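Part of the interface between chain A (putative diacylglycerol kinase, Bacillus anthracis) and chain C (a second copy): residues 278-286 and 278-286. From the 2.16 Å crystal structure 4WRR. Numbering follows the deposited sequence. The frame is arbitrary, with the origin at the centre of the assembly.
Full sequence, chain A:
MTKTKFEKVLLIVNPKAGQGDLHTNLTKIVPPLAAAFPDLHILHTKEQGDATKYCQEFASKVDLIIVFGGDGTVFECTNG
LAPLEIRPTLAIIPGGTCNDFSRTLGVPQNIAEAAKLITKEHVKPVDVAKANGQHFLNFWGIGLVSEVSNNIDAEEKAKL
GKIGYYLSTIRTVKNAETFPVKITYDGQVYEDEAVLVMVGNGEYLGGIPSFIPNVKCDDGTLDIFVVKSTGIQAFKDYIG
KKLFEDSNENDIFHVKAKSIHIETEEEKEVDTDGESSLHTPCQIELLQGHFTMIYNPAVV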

# COMPACT_ATOMS: atom_id res chain seq x y z
N LEU A 278 8.62 29.46 -14.75
CA LEU A 278 8.54 30.75 -14.06
C LEU A 278 8.94 31.91 -14.91
O LEU A 278 9.88 31.81 -15.68
CB LEU A 278 9.46 30.80 -12.87
CG LEU A 278 8.91 30.43 -11.53
CD1 LEU A 278 10.03 30.60 -10.53
CD2 LEU A 278 7.71 31.29 -11.16
N HIS A 279 8.26 33.03 -14.71
CA HIS A 279 8.65 34.30 -15.29
C HIS A 279 8.26 35.41 -14.33
O HIS A 279 7.48 35.19 -13.41
CB HIS A 279 7.99 34.49 -16.66
CG HIS A 279 6.49 34.36 -16.64
ND1 HIS A 279 5.66 35.36 -16.18
CD2 HIS A 279 5.67 33.35 -17.05
CE1 HIS A 279 4.40 34.98 -16.29
NE2 HIS A 279 4.38 33.76 -16.82
N THR A 280 8.78 36.62 -14.53
CA THR A 280 8.36 37.77 -13.74
C THR A 280 6.97 38.22 -14.17
O THR A 280 6.59 37.96 -15.31
CB THR A 280 9.34 38.94 -13.90
OG1 THR A 280 9.55 39.20 -15.28
CG2 THR A 280 10.64 38.61 -13.24
N PRO A 281 6.21 38.89 -13.30
CA PRO A 281 6.60 39.26 -11.94
C PRO A 281 6.56 38.10 -10.95
O PRO A 281 5.86 37.12 -11.19
CB PRO A 281 5.55 40.32 -11.53
CG PRO A 281 4.66 40.50 -12.73
CD PRO A 281 4.81 39.28 -13.58
N CYS A 282 7.33 38.21 -9.86
CA CYS A 282 7.42 37.16 -8.83
C CYS A 282 7.30 37.67 -7.39
O CYS A 282 7.94 38.65 -7.02
CB CYS A 282 8.73 36.38 -8.94
SG CYS A 282 8.77 35.15 -10.27
N GLN A 283 6.49 36.96 -6.61
CA GLN A 283 6.48 37.10 -5.16
C GLN A 283 7.24 35.92 -4.61
O GLN A 283 6.98 34.77 -4.98
CB GLN A 283 5.04 37.09 -4.61
CG GLN A 283 4.94 37.12 -3.08
CD GLN A 283 5.39 38.45 -2.44
OE1 GLN A 283 5.51 39.47 -3.10
NE2 GLN A 283 5.62 38.42 -1.14
N ILE A 284 8.21 36.19 -3.74
CA ILE A 284 9.09 35.15 -3.22
C ILE A 284 9.01 35.15 -1.71
O ILE A 284 9.18 36.20 -1.07
CB ILE A 284 10.54 35.38 -3.66
CG1 ILE A 284 10.60 35.39 -5.20
CG2 ILE A 284 11.44 34.27 -3.12
CD1 ILE A 284 11.96 35.76 -5.76
N GLU A 285 8.80 33.96 -1.17
CA GLU A 285 8.61 33.76 0.25
C GLU A 285 9.61 32.73 0.68
O GLU A 285 10.14 32.00 -0.14
CB GLU A 285 7.21 33.19 0.49
CG GLU A 285 6.07 34.15 0.21
CD GLU A 285 6.05 35.40 1.10
OE1 GLU A 285 5.28 36.32 0.78
OE2 GLU A 285 6.78 35.46 2.13
N LEU A 286 9.87 32.66 1.98
CA LEU A 286 10.71 31.64 2.56
C LEU A 286 9.96 30.76 3.55
O LEU A 286 9.31 31.26 4.45
CB LEU A 286 11.92 32.27 3.26
CG LEU A 286 12.94 31.24 3.69
CD1 LEU A 286 13.68 30.64 2.50
CD2 LEU A 286 13.93 31.84 4.64
N LEU C 278 -3.08 34.81 1.57
CA LEU C 278 -2.75 35.67 0.42
C LEU C 278 -2.90 37.15 0.68
O LEU C 278 -3.85 37.57 1.33
CB LEU C 278 -3.67 35.36 -0.76
CG LEU C 278 -3.22 34.34 -1.77
CD1 LEU C 278 -4.30 34.26 -2.83
CD2 LEU C 278 -1.88 34.73 -2.37
N HIS C 279 -2.02 37.95 0.07
CA HIS C 279 -2.17 39.40 0.02
C HIS C 279 -1.57 39.92 -1.28
O HIS C 279 -0.86 39.19 -1.96
CB HIS C 279 -1.49 40.05 1.23
CG HIS C 279 -0.05 39.66 1.38
ND1 HIS C 279 0.95 40.22 0.61
CD2 HIS C 279 0.55 38.77 2.20
CE1 HIS C 279 2.11 39.68 0.95
NE2 HIS C 279 1.90 38.80 1.91
N THR C 280 -1.85 41.17 -1.64
CA THR C 280 -1.24 41.79 -2.82
C THR C 280 0.22 42.16 -2.49
O THR C 280 0.54 42.36 -1.32
CB THR C 280 -1.97 43.06 -3.25
OG1 THR C 280 -2.13 43.95 -2.13
CG2 THR C 280 -3.31 42.72 -3.81
N PRO C 281 1.10 42.22 -3.50
CA PRO C 281 0.78 42.00 -4.92
C PRO C 281 0.58 40.53 -5.31
O PRO C 281 1.10 39.64 -4.64
CB PRO C 281 2.01 42.59 -5.65
CG PRO C 281 2.93 43.11 -4.59
CD PRO C 281 2.54 42.42 -3.32
N CYS C 282 -0.16 40.29 -6.40
CA CYS C 282 -0.46 38.92 -6.88
C CYS C 282 -0.27 38.72 -8.38
O CYS C 282 -0.72 39.54 -9.19
CB CYS C 282 -1.90 38.52 -6.56
SG CYS C 282 -2.15 37.99 -4.85
N GLN C 283 0.37 37.61 -8.73
CA GLN C 283 0.41 37.10 -10.09
C GLN C 283 -0.60 35.95 -10.15
O GLN C 283 -0.56 35.04 -9.31
CB GLN C 283 1.81 36.58 -10.47
CG GLN C 283 1.90 35.92 -11.85
CD GLN C 283 1.74 36.89 -13.03
OE1 GLN C 283 1.81 38.12 -12.87
NE2 GLN C 283 1.54 36.33 -14.22
N ILE C 284 -1.49 35.99 -11.13
CA ILE C 284 -2.55 35.01 -11.24
C ILE C 284 -2.50 34.35 -12.59
O ILE C 284 -2.42 35.04 -13.62
CB ILE C 284 -3.92 35.67 -11.04
CG1 ILE C 284 -3.98 36.34 -9.67
CG2 ILE C 284 -5.03 34.63 -11.15
CD1 ILE C 284 -5.23 37.17 -9.42
N GLU C 285 -2.55 33.03 -12.57
CA GLU C 285 -2.41 32.20 -13.76
C GLU C 285 -3.62 31.29 -13.81
O GLU C 285 -4.28 31.09 -12.79
CB GLU C 285 -1.14 31.33 -13.64
CG GLU C 285 0.18 32.08 -13.68
CD GLU C 285 0.46 32.78 -15.02
OE1 GLU C 285 1.42 33.61 -15.04
OE2 GLU C 285 -0.25 32.53 -16.03
N LEU C 286 -3.88 30.74 -14.97
CA LEU C 286 -4.94 29.77 -15.12
C LEU C 286 -4.41 28.44 -15.61
O LEU C 286 -3.65 28.37 -16.57
CB LEU C 286 -5.99 30.26 -16.12
CG LEU C 286 -7.21 29.35 -16.16
CD1 LEU C 286 -8.05 29.47 -14.90
CD2 LEU C 286 -8.05 29.65 -17.38

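How do two copies of the same segment face each other? Each runs as a loop into a strand that begins at residue 282, and the backbones stay well apart: the nearest CA atoms are 6.8 Å apart between A:Pro281 CA and C:Gln283 CA, and 7.4 Å between A:Gln283 CA and C:Cys282 CA. That spacing leaves the contact to side chains, which bury 262 Å² between the stretches, both sides summed. The pairings are reciprocal, residues 279 and 281 of one chain meeting 283 and 285 of the other, but the two halves are not equally tight.

What does A:His279 do at the start of the contact? Its CA-to-CB bond points sideways, yet the end of the ring comes nearer to chain C. The ring is held within its own chain by a nearly straight hydrogen bond from A:His279 ND1 to A:Thr280 O, 2.9 Å long. ND1 is engaged there, and the other ring nitrogen lies on the side of chain C: A:His279 NE2 is 3.5 Å from C:Glu285 OE1, a distance at which the geometry leaves a hydrogen bond open. Beside it, C:Gln283 NE2 sits at the edge of the ring, 3.8 Å from A:His279 CE1.

Why does A:Pro281 matter when it has no polar side chain to offer? It follows a cis peptide bond, and its CB points toward chain C, so the ring packs against the amide of C:Gln283. A:Pro281 CD comes within 3.3 Å of C:Gln283 OE1, the closest approach between the two stretches. Through its nitrogen the amide is also anchored, since C:Gln283 NE2 donates a 2.8 Å hydrogen bond to C:Glu285 OE1. The alternation of a strand then turns A:Cys282 away, and it takes no part in the contact.

How does the strand of chain A return the same contacts? A:Gln283 and A:Glu285, two residues apart, both point toward chain C and are joined by a 2.9 Å hydrogen bond from A:Gln283 NE2 to A:Glu285 OE1. The amide faces C:Pro281 and C:His279, but more loosely than its counterpart: A:Gln283 OE1 is 4.2 Å from C:Pro281 CD, and A:Gln283 NE2 is 4.3 Å from C:His279 CE1. A:Glu285 OE1 likewise stops 4.3 Å from C:His279 NE2, too far for a hydrogen bond, although C:His279 ND1 is bonded to C:Thr280 O at 2.9 Å just as in chain A. This half rests on looser packing, and the clear side-chain hydrogen bonds among these residues lie within each stretch, not between the two.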